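Ribonuclease P protein component 3 (Thermococcus kodakarensis KOD1, PDB 3WYZ) probably serves as the Rpp30 protein subunit of archaeal ribonuclease P, the RNA-protein complex that generates mature tRNAs by cleaving precursor tRNAs at their 5'-ends. Local coordinates at residues Phe13-Val18 against Arg189-Leu194; Val34-Lys39 against Lys56-Lys61; Ser75-Val80 against Asn99-Glu104; Ser112-Arg117 against Ala153-Phe158. All coordinates share one frame; numbering follows the deposited sequence.

Contact 1 of 4, residues Phe13-Val18 against Arg189-Leu194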
# COMPACT_ATOMS: atom_id res chain seq x y z
N PHE A 13 2.69 6.34 14.82
CA PHE A 13 2.93 6.19 13.38
C PHE A 13 3.18 4.74 12.98
O PHE A 13 3.90 4.02 13.66
CB PHE A 13 4.13 7.05 12.97
CG PHE A 13 3.97 8.51 13.33
CD1 PHE A 13 3.00 9.29 12.71
CD2 PHE A 13 4.78 9.09 14.29
CE1 PHE A 13 2.85 10.63 13.04
CE2 PHE A 13 4.64 10.43 14.63
CZ PHE A 13 3.67 11.19 14.00
N VAL A 14 2.60 4.33 11.85
CA VAL A 14 2.72 2.95 11.34
C VAL A 14 3.23 2.95 9.90
O VAL A 14 2.72 3.68 9.06
CB VAL A 14 1.37 2.22 11.39
CG1 VAL A 14 1.49 0.83 10.76
CG2 VAL A 14 0.86 2.13 12.82
N GLU A 15 4.24 2.14 9.62
CA GLU A 15 4.76 1.98 8.26
C GLU A 15 4.19 0.69 7.69
O GLU A 15 4.53 -0.39 8.14
CB GLU A 15 6.29 1.97 8.27
CG GLU A 15 6.97 1.64 6.94
CD GLU A 15 6.39 2.38 5.74
OE1 GLU A 15 5.40 1.89 5.18
OE2 GLU A 15 6.95 3.42 5.35
N MET A 16 3.31 0.83 6.69
CA MET A 16 2.52 -0.28 6.17
C MET A 16 3.22 -1.13 5.12
O MET A 16 2.77 -2.24 4.83
CB MET A 16 1.22 0.24 5.55
CG MET A 16 0.23 0.80 6.56
SD MET A 16 -0.34 -0.45 7.71
CE MET A 16 -1.51 -1.36 6.70
N ASP A 17 4.31 -0.64 4.55
CA ASP A 17 4.94 -1.32 3.42
C ASP A 17 6.43 -1.02 3.31
O ASP A 17 6.83 0.03 2.82
CB ASP A 17 4.19 -0.91 2.14
CG ASP A 17 4.63 -1.66 0.91
OD1 ASP A 17 5.30 -2.71 1.04
OD2 ASP A 17 4.28 -1.20 -0.21
N VAL A 18 7.25 -1.94 3.83
CA VAL A 18 8.69 -1.95 3.59
C VAL A 18 9.08 -3.36 3.14
O VAL A 18 8.56 -4.34 3.65
CB VAL A 18 9.50 -1.53 4.84
CG1 VAL A 18 9.27 -0.07 5.16
CG2 VAL A 18 9.14 -2.37 6.05
N ARG A 189 7.33 12.33 9.63
CA ARG A 189 7.20 13.73 9.25
C ARG A 189 7.36 13.94 7.74
O ARG A 189 6.65 14.74 7.15
CB ARG A 189 8.21 14.57 10.03
CG ARG A 189 7.99 16.07 9.95
CD ARG A 189 8.90 16.83 10.90
NE ARG A 189 8.37 16.88 12.27
CZ ARG A 189 8.71 16.06 13.26
NH1 ARG A 189 9.59 15.08 13.10
NH2 ARG A 189 8.15 16.22 14.46
N ASP A 190 8.29 13.20 7.13
CA ASP A 190 8.49 13.27 5.68
C ASP A 190 7.35 12.61 4.92
O ASP A 190 6.94 13.10 3.86
CB ASP A 190 9.82 12.62 5.27
CG ASP A 190 11.03 13.49 5.63
OD1 ASP A 190 10.88 14.38 6.50
OD2 ASP A 190 12.12 13.26 5.05
N LEU A 191 6.83 11.50 5.43
CA LEU A 191 5.70 10.83 4.79
C LEU A 191 4.45 11.70 4.83
O LEU A 191 3.65 11.69 3.90
CB LEU A 191 5.42 9.47 5.44
CG LEU A 191 6.49 8.38 5.25
CD1 LEU A 191 5.98 7.08 5.85
CD2 LEU A 191 6.85 8.17 3.79
N MET A 192 4.28 12.46 5.91
CA MET A 192 3.17 13.40 6.03
C MET A 192 3.33 14.61 5.10
O MET A 192 2.34 15.19 4.65
CB MET A 192 3.02 13.86 7.48
CG MET A 192 2.50 12.77 8.40
SD MET A 192 2.13 13.32 10.08
CE MET A 192 3.73 13.89 10.64
N SER A 193 4.57 14.98 4.80
CA SER A 193 4.84 16.03 3.82
C SER A 193 4.39 15.63 2.42
O SER A 193 3.92 16.48 1.66
CB SER A 193 6.33 16.39 3.80
OG SER A 193 6.74 16.85 5.07
N LEU A 194 4.54 14.35 2.06
CA LEU A 194 3.99 13.85 0.80
C LEU A 194 2.48 14.06 0.79
O LEU A 194 1.92 14.54 -0.19
CB LEU A 194 4.31 12.37 0.60
CG LEU A 194 3.73 11.69 -0.65
CD1 LEU A 194 4.19 12.38 -1.93
CD2 LEU A 194 4.11 10.22 -0.68
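F13 and M192 meet at about a right angle, ring corner against thioether: CE1 of F13 lies 4.1 Å from SD of M192 and equally near its CE. The sulfur stands 5.3 Å from the ring centroid and 64° off the ring normal, an oblique Met-aromatic contact. M192 turns its terminal methyl at chi3 (-61°), which lets sulfur and methyl both face the same ring carbon; a flexible, polarisable thioether suits such a fit. Two residues on, E15 and L191 also cross squarely, with CD1 of L191 3.8 Å from OE2 of E15. The carboxylate is buried but well supplied. OE1 accepts a nearly straight bond from D17 N (2.8 Å), met on the anti side, and is also bonded to T176 OG1, while OE2 pairs with S177 OG. Without the carboxylate, as with an alanine here, the D17 amide and the T176 and S177 hydroxyls would probably lose a partner, and a gap would open beside L191. M192 thus covers the F13 ring ahead of the strand and a leucine methyl lies against the carboxylate, whereas E15 spends its polarity on D17, T176 and S177, so the acid probably helps join the first and last strands of this TIM barrel-like fold.

Contact 2 of 4, residues Val34-Lys39 against Lys56-Lys61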
# COMPACT_ATOMS: atom_id res chain seq x y z
N VAL A 34 5.93 -1.64 12.07
CA VAL A 34 6.44 -1.74 10.70
C VAL A 34 6.02 -3.07 10.10
O VAL A 34 6.34 -4.13 10.63
CB VAL A 34 7.98 -1.59 10.65
CG1 VAL A 34 8.46 -1.62 9.21
CG2 VAL A 34 8.42 -0.30 11.32
N VAL A 35 5.28 -3.00 9.00
CA VAL A 35 4.84 -4.19 8.27
C VAL A 35 5.86 -4.54 7.19
O VAL A 35 6.19 -3.70 6.36
CB VAL A 35 3.46 -3.94 7.63
CG1 VAL A 35 3.00 -5.17 6.84
CG2 VAL A 35 2.43 -3.57 8.69
N PHE A 36 6.38 -5.76 7.22
CA PHE A 36 7.28 -6.25 6.18
C PHE A 36 6.47 -6.85 5.03
O PHE A 36 5.66 -7.75 5.23
CB PHE A 36 8.25 -7.29 6.72
CG PHE A 36 9.23 -7.79 5.70
CD1 PHE A 36 8.92 -8.87 4.88
CD2 PHE A 36 10.46 -7.17 5.54
CE1 PHE A 36 9.81 -9.32 3.92
CE2 PHE A 36 11.36 -7.62 4.59
CZ PHE A 36 11.04 -8.70 3.78
N THR A 37 6.70 -6.35 3.82
CA THR A 37 5.97 -6.80 2.64
C THR A 37 6.82 -7.74 1.79
O THR A 37 7.94 -7.40 1.39
CB THR A 37 5.53 -5.59 1.79
OG1 THR A 37 4.66 -4.75 2.57
CG2 THR A 37 4.80 -6.06 0.54
N LYS A 38 6.30 -8.94 1.53
CA LYS A 38 6.93 -9.87 0.62
C LYS A 38 6.36 -9.65 -0.77
O LYS A 38 5.16 -9.81 -1.00
CB LYS A 38 6.68 -11.32 1.06
CG LYS A 38 7.35 -12.37 0.19
CD LYS A 38 6.70 -13.73 0.35
CE LYS A 38 7.41 -14.79 -0.47
NZ LYS A 38 7.33 -14.56 -1.94
N LYS A 39 7.22 -9.26 -1.70
CA LYS A 39 6.82 -9.03 -3.08
C LYS A 39 6.68 -10.37 -3.79
O LYS A 39 7.57 -11.22 -3.70
CB LYS A 39 7.85 -8.14 -3.78
CG LYS A 39 7.37 -7.52 -5.08
CD LYS A 39 8.23 -6.32 -5.46
CE LYS A 39 7.83 -5.75 -6.81
NZ LYS A 39 8.54 -4.48 -7.11
N LYS A 56 5.35 -18.19 7.51
CA LYS A 56 5.65 -18.57 8.88
C LYS A 56 7.03 -18.06 9.28
O LYS A 56 7.21 -17.51 10.36
CB LYS A 56 5.57 -20.09 9.06
CG LYS A 56 5.66 -20.54 10.52
CD LYS A 56 5.68 -22.06 10.65
CE LYS A 56 5.99 -22.47 12.08
NZ LYS A 56 5.80 -23.93 12.31
N GLU A 57 8.00 -18.25 8.39
CA GLU A 57 9.36 -17.78 8.60
C GLU A 57 9.41 -16.25 8.65
O GLU A 57 10.18 -15.68 9.43
CB GLU A 57 10.29 -18.31 7.50
CG GLU A 57 11.78 -18.11 7.78
CD GLU A 57 12.68 -18.64 6.66
OE1 GLU A 57 12.25 -19.53 5.90
OE2 GLU A 57 13.83 -18.15 6.56
N LEU A 58 8.60 -15.59 7.82
CA LEU A 58 8.50 -14.13 7.82
C LEU A 58 7.82 -13.59 9.08
O LEU A 58 8.27 -12.60 9.65
CB LEU A 58 7.74 -13.64 6.58
CG LEU A 58 8.48 -13.79 5.25
CD1 LEU A 58 7.53 -13.63 4.08
CD2 LEU A 58 9.63 -12.79 5.15
N ARG A 59 6.74 -14.24 9.50
CA ARG A 59 6.03 -13.87 10.71
C ARG A 59 6.91 -14.00 11.95
O ARG A 59 6.86 -13.16 12.84
CB ARG A 59 4.77 -14.72 10.88
CG ARG A 59 3.53 -14.17 10.19
CD ARG A 59 2.61 -15.27 9.68
NE ARG A 59 2.47 -16.38 10.64
CZ ARG A 59 2.05 -17.60 10.33
NH1 ARG A 59 1.71 -17.91 9.08
NH2 ARG A 59 1.97 -18.53 11.28
N GLY A 60 7.70 -15.06 12.01
CA GLY A 60 8.65 -15.27 13.10
C GLY A 60 9.80 -14.28 13.09
O GLY A 60 10.36 -13.96 14.12
N LYS A 61 10.15 -13.80 11.90
CA LYS A 61 11.26 -12.87 11.72
C LYS A 61 10.85 -11.41 11.94
O LYS A 61 11.53 -10.67 12.66
CB LYS A 61 11.87 -13.05 10.33
CG LYS A 61 12.95 -12.06 9.95
CD LYS A 61 14.12 -12.05 10.93
CE LYS A 61 15.20 -11.08 10.47
NZ LYS A 61 15.80 -11.48 9.16
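F36 and L58 mark the closest backbone approach of segments 34-39 and 56-61, their CA atoms 8.1 Å apart. At that distance the two main chains leave a layer for side chains, and from 56-61 it is L58 that reaches into it. Both F36 and K38 point their CB toward the helix, as residues two apart on a strand should, while T37 between them points away. L58 fits between this pair, one methyl for each. Its CD2 comes to 3.7 Å from CE1 of F36, at an oblique angle to the ring, and its CD1 lies 3.8 Å from CD of K38. With CG anti to the backbone N in both F36 and K38 (chi1 -178°), the two side chains swing out alike and flank L58, each crossing it at about a right angle. Branched leucine suits the spot because its fork serves two neighbours at once. Lysine suits the other because its methylenes pack as a hydrocarbon, with CB, CG and CD all close to CD1 of L58, before the chain turns at chi4 (-64°) and takes its ammonium end away from the helix. Here the helix packs on its own preceding strand within the beta-alpha-beta unit 33-41, 48-62, 65-70. L58 also touches V65 on the next strand, and F36 stacks on Y62 and reaches H24 of helix 21-30.

Contact 3 of 4, residues Ser75-Val80 against Asn99-Glu104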
# COMPACT_ATOMS: atom_id res chain seq x y z
N SER A 75 -7.94 -13.46 -11.97
CA SER A 75 -8.34 -14.71 -11.30
C SER A 75 -7.44 -15.10 -10.12
O SER A 75 -7.88 -15.78 -9.20
CB SER A 75 -8.39 -15.86 -12.31
OG SER A 75 -7.18 -15.95 -13.05
N LEU A 76 -6.18 -14.67 -10.16
CA LEU A 76 -5.22 -14.96 -9.08
C LEU A 76 -5.52 -14.18 -7.80
O LEU A 76 -5.27 -14.68 -6.70
CB LEU A 76 -3.79 -14.67 -9.54
CG LEU A 76 -3.12 -15.72 -10.43
CD1 LEU A 76 -3.98 -16.17 -11.60
CD2 LEU A 76 -1.80 -15.17 -10.95
N ILE A 77 -6.05 -12.96 -7.94
CA ILE A 77 -6.41 -12.13 -6.79
C ILE A 77 -7.52 -12.81 -5.98
O ILE A 77 -7.46 -12.85 -4.75
CB ILE A 77 -6.85 -10.70 -7.20
CG1 ILE A 77 -5.64 -9.82 -7.54
CG2 ILE A 77 -7.63 -10.01 -6.08
CD1 ILE A 77 -4.86 -10.22 -8.77
N ARG A 78 -8.52 -13.33 -6.68
CA ARG A 78 -9.63 -14.05 -6.04
C ARG A 78 -9.14 -15.35 -5.40
O ARG A 78 -9.54 -15.70 -4.29
CB ARG A 78 -10.74 -14.37 -7.04
CG ARG A 78 -12.08 -14.67 -6.39
CD ARG A 78 -13.08 -15.26 -7.37
NE ARG A 78 -13.32 -14.40 -8.54
CZ ARG A 78 -12.76 -14.55 -9.74
NH1 ARG A 78 -11.89 -15.53 -9.99
NH2 ARG A 78 -13.07 -13.69 -10.71
N GLU A 79 -8.26 -16.05 -6.11
CA GLU A 79 -7.77 -17.35 -5.66
C GLU A 79 -6.95 -17.23 -4.38
O GLU A 79 -7.11 -18.02 -3.46
CB GLU A 79 -6.94 -18.02 -6.77
CG GLU A 79 -6.55 -19.47 -6.48
CD GLU A 79 -7.74 -20.39 -6.25
OE1 GLU A 79 -8.79 -20.20 -6.91
OE2 GLU A 79 -7.63 -21.30 -5.41
N VAL A 80 -6.07 -16.22 -4.32
CA VAL A 80 -5.25 -15.97 -3.13
C VAL A 80 -6.11 -15.49 -1.95
O VAL A 80 -5.88 -15.88 -0.81
CB VAL A 80 -4.13 -14.95 -3.43
CG1 VAL A 80 -3.38 -14.58 -2.16
CG2 VAL A 80 -3.16 -15.51 -4.47
N ASN A 99 -6.57 -3.21 -10.92
CA ASN A 99 -7.11 -2.20 -10.02
C ASN A 99 -8.56 -2.50 -9.64
O ASN A 99 -8.92 -2.42 -8.47
CB ASN A 99 -7.03 -0.80 -10.64
CG ASN A 99 -5.61 -0.26 -10.69
OD1 ASN A 99 -4.66 -0.94 -10.34
ND2 ASN A 99 -5.47 0.98 -11.14
N ARG A 100 -9.37 -2.86 -10.62
CA ARG A 100 -10.78 -3.18 -10.40
C ARG A 100 -10.96 -4.48 -9.61
O ARG A 100 -11.74 -4.53 -8.65
CB ARG A 100 -11.53 -3.28 -11.73
CG ARG A 100 -13.05 -3.35 -11.61
CD ARG A 100 -13.68 -4.01 -12.83
NE ARG A 100 -13.32 -5.42 -12.94
CZ ARG A 100 -13.72 -6.24 -13.91
NH1 ARG A 100 -14.50 -5.81 -14.90
NH2 ARG A 100 -13.32 -7.51 -13.90
N MET A 101 -10.23 -5.52 -10.00
CA MET A 101 -10.36 -6.84 -9.36
C MET A 101 -9.84 -6.85 -7.93
O MET A 101 -10.34 -7.59 -7.08
CB MET A 101 -9.63 -7.91 -10.17
CG MET A 101 -9.87 -9.34 -9.69
SD MET A 101 -11.61 -9.81 -9.73
CE MET A 101 -11.53 -11.45 -9.00
N ALA A 102 -8.81 -6.04 -7.66
CA ALA A 102 -8.31 -5.88 -6.30
C ALA A 102 -9.38 -5.27 -5.40
O ALA A 102 -9.56 -5.71 -4.26
CB ALA A 102 -7.06 -5.01 -6.30
N ILE A 103 -10.08 -4.27 -5.91
CA ILE A 103 -11.18 -3.62 -5.20
C ILE A 103 -12.34 -4.59 -5.01
O ILE A 103 -12.85 -4.75 -3.90
CB ILE A 103 -11.70 -2.37 -5.94
CG1 ILE A 103 -10.62 -1.28 -6.05
CG2 ILE A 103 -12.96 -1.82 -5.26
CD1 ILE A 103 -10.10 -0.77 -4.72
N GLU A 104 -12.77 -5.21 -6.11
CA GLU A 104 -13.92 -6.13 -6.11
C GLU A 104 -13.76 -7.29 -5.13
O GLU A 104 -14.71 -7.67 -4.45
CB GLU A 104 -14.19 -6.67 -7.53
CG GLU A 104 -14.84 -5.66 -8.46
CD GLU A 104 -14.97 -6.14 -9.91
OE1 GLU A 104 -14.15 -6.99 -10.35
OE2 GLU A 104 -15.88 -5.66 -10.61
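I77 and M101 form the tight, buried half of this helix pair. The short segments run nearly parallel, their axes 9.2 Å apart and crossing at -22°, and the CA atoms of I77 and A102 approach to 6.6 Å. Small A102 allows that closeness, since CG2 of I77 can settle 4.2 Å from its CA. The same methyl lies 3.8 Å from M101 O, and CB of I77 meets CG of M101. Beta-branched isoleucine suits this seam: CG2, set anti to the backbone N, reaches the other helix's backbone while CB meets a side chain.

Toward solvent, the packing passes to one long arm. M101 leaves its helix with CG anti to the backbone N (chi1 -172°), bends at chi2 and then runs straight, carrying CE across to exposed R78, which it meets at about a right angle. The methyl lies over one face of the guanidinium, 3.0 Å above its plane and offset to the rim; CE of M101 is 3.2 Å from NH2 of R78, a close fit. Methionine thus covers the flat of the arginine without using its N-H groups. Farther out on this side the charges stand apart: R78 NH2 is 6.8 Å from E104 OE1, which instead forms a salt bridge with NE of R100 on its own helix.

Underneath, I77 and A102 both rest on V91 of strand 88-92, the strand between the two helices in the chain, and A102 also touches L110 of strand 109-111. Along the far flank, R100 and I103 meet helix 124-133.

Contact 4 of 4, residues Ser112-Arg117 against Ala153-Phe158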
# COMPACT_ATOMS: atom_id res chain seq x y z
N SER A 112 -0.74 2.13 -5.08
CA SER A 112 -0.39 2.95 -6.25
C SER A 112 -1.11 2.53 -7.54
O SER A 112 -0.50 1.93 -8.42
CB SER A 112 1.12 2.91 -6.48
OG SER A 112 1.81 3.48 -5.39
N PRO A 113 -2.42 2.84 -7.65
CA PRO A 113 -3.17 2.49 -8.86
C PRO A 113 -2.65 3.16 -10.13
O PRO A 113 -2.90 2.67 -11.23
CB PRO A 113 -4.60 2.96 -8.54
CG PRO A 113 -4.46 3.92 -7.40
CD PRO A 113 -3.27 3.46 -6.63
N TRP A 114 -1.94 4.28 -9.96
CA TRP A 114 -1.33 5.03 -11.05
C TRP A 114 -0.03 4.41 -11.57
O TRP A 114 0.48 4.82 -12.62
CB TRP A 114 -1.04 6.48 -10.60
CG TRP A 114 -0.21 6.54 -9.35
CD1 TRP A 114 1.16 6.47 -9.26
CD2 TRP A 114 -0.69 6.66 -8.01
NE1 TRP A 114 1.55 6.54 -7.95
CE2 TRP A 114 0.43 6.64 -7.16
CE3 TRP A 114 -1.97 6.77 -7.45
CZ2 TRP A 114 0.32 6.74 -5.77
CZ3 TRP A 114 -2.08 6.86 -6.06
CH2 TRP A 114 -0.94 6.84 -5.24
N PHE A 115 0.54 3.46 -10.83
CA PHE A 115 1.89 2.96 -11.08
C PHE A 115 2.11 2.54 -12.54
O PHE A 115 1.46 1.63 -13.04
CB PHE A 115 2.20 1.78 -10.14
CG PHE A 115 3.60 1.24 -10.27
CD1 PHE A 115 4.68 1.98 -9.80
CD2 PHE A 115 3.83 0.00 -10.84
CE1 PHE A 115 5.97 1.49 -9.91
CE2 PHE A 115 5.13 -0.50 -10.95
CZ PHE A 115 6.20 0.25 -10.49
N GLY A 116 3.03 3.22 -13.21
CA GLY A 116 3.37 2.91 -14.60
C GLY A 116 2.31 3.31 -15.61
O GLY A 116 2.13 2.64 -16.62
N ARG A 117 1.61 4.41 -15.34
CA ARG A 117 0.53 4.88 -16.20
C ARG A 117 0.69 6.35 -16.56
O ARG A 117 1.55 7.05 -16.00
CB ARG A 117 -0.83 4.71 -15.52
CG ARG A 117 -1.17 3.29 -15.09
CD ARG A 117 -2.54 3.24 -14.44
NE ARG A 117 -3.61 3.61 -15.36
CZ ARG A 117 -4.09 2.83 -16.32
NH1 ARG A 117 -3.63 1.60 -16.50
NH2 ARG A 117 -5.06 3.27 -17.10
N ALA A 153 6.31 15.30 -11.42
CA ALA A 153 5.13 16.13 -11.63
C ALA A 153 3.95 15.33 -12.19
O ALA A 153 2.80 15.64 -11.90
CB ALA A 153 5.47 17.29 -12.55
N GLN A 154 4.23 14.30 -12.99
CA GLN A 154 3.17 13.44 -13.52
C GLN A 154 2.59 12.58 -12.40
O GLN A 154 1.38 12.46 -12.25
CB GLN A 154 3.68 12.52 -14.64
CG GLN A 154 4.47 13.19 -15.75
CD GLN A 154 3.89 14.51 -16.20
OE1 GLN A 154 4.52 15.58 -16.06
NE2 GLN A 154 2.69 14.46 -16.76
N ILE A 155 3.48 11.97 -11.62
CA ILE A 155 3.09 11.15 -10.47
C ILE A 155 2.31 11.97 -9.45
O ILE A 155 1.25 11.54 -8.99
CB ILE A 155 4.32 10.51 -9.77
CG1 ILE A 155 5.08 9.54 -10.71
CG2 ILE A 155 3.89 9.76 -8.51
CD1 ILE A 155 4.36 8.25 -11.03
N LEU A 156 2.82 13.15 -9.10
CA LEU A 156 2.15 14.01 -8.11
C LEU A 156 0.74 14.39 -8.55
O LEU A 156 -0.18 14.41 -7.72
CB LEU A 156 2.97 15.27 -7.82
CG LEU A 156 4.21 15.06 -6.94
CD1 LEU A 156 5.18 16.23 -7.06
CD2 LEU A 156 3.83 14.82 -5.49
N ARG A 157 0.57 14.69 -9.84
CA ARG A 157 -0.77 14.98 -10.38
C ARG A 157 -1.72 13.80 -10.18
O ARG A 157 -2.86 13.99 -9.78
CB ARG A 157 -0.72 15.37 -11.87
CG ARG A 157 -0.28 16.80 -12.11
CD ARG A 157 -0.52 17.30 -13.54
NE ARG A 157 -0.17 16.34 -14.59
CZ ARG A 157 -1.02 15.48 -15.17
NH1 ARG A 157 -0.58 14.66 -16.11
NH2 ARG A 157 -2.30 15.42 -14.81
N PHE A 158 -1.24 12.59 -10.44
CA PHE A 158 -2.06 11.38 -10.30
C PHE A 158 -2.43 11.13 -8.85
O PHE A 158 -3.55 10.72 -8.56
CB PHE A 158 -1.35 10.14 -10.87
CG PHE A 158 -0.90 10.28 -12.30
CD1 PHE A 158 -1.61 11.05 -13.21
CD2 PHE A 158 0.24 9.62 -12.74
CE1 PHE A 158 -1.19 11.16 -14.53
CE2 PHE A 158 0.68 9.73 -14.04
CZ PHE A 158 -0.04 10.50 -14.94
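I155 is the first residue of 153-158 to touch the loop, and it does so with two branch ends. CG2 lies 4.0 Å from NE1 of W114 and CD1 is 4.1 Å from CD1 of the same indole, the methyl CG2 oblique to the ring and the two side chains crossing at about a right angle. L144 of helix 142-145 also touches I155. The indole is placed by its first torsion: CG of W114 sits between the backbone N and the carbonyl carbon (chi1 55°), which folds the ring back so that CA of S112 lies over one face. This loop follows strand 109-111 of the TIM barrel-like sheet and leads to helix 124-133; it is built from two successive turns, type I from S112 to F115 and type II from W114 to R117, with G116 supplying the positive phi (73°) of the second. About one turn on from I155, F158 sets its CB 3.7 Å from CB of W114. Its ring extends along the loop until CE2 is 3.4 Å from the carbonyl O of R117, while the backbone O of Q154 lies over the centre of one ring face. A serine in its place would probably open a gap beside the W114 CB and leave the R117 carbonyl without its aromatic neighbour. The R117 side chain itself leads away from the helix, to the carbonyl of G94 and the carboxylate of D119.

In the fold
From the N terminus, strand 14-18 opens contact 1, which closes only at helix 188-198, beyond the last strand, 173-176; the other three contacts all lie within this span. They follow in series without crossing: contact 2 closes a short strand-helix loop, contact 3 joins two successive helices round strand 88-92, and contact 4 links the loop after strand 109-111 to helix 149-168. Contacts 1 and 2 meet on neighbouring strands, where V18 O probably accepts a hydrogen bond from T37 N. Contacts 3 and 4 are joined by a probable bond from N99 ND2 to P113 O. Contacts 1 and 3 lie on opposite sides of the chain's centre, as do contacts 2 and 4.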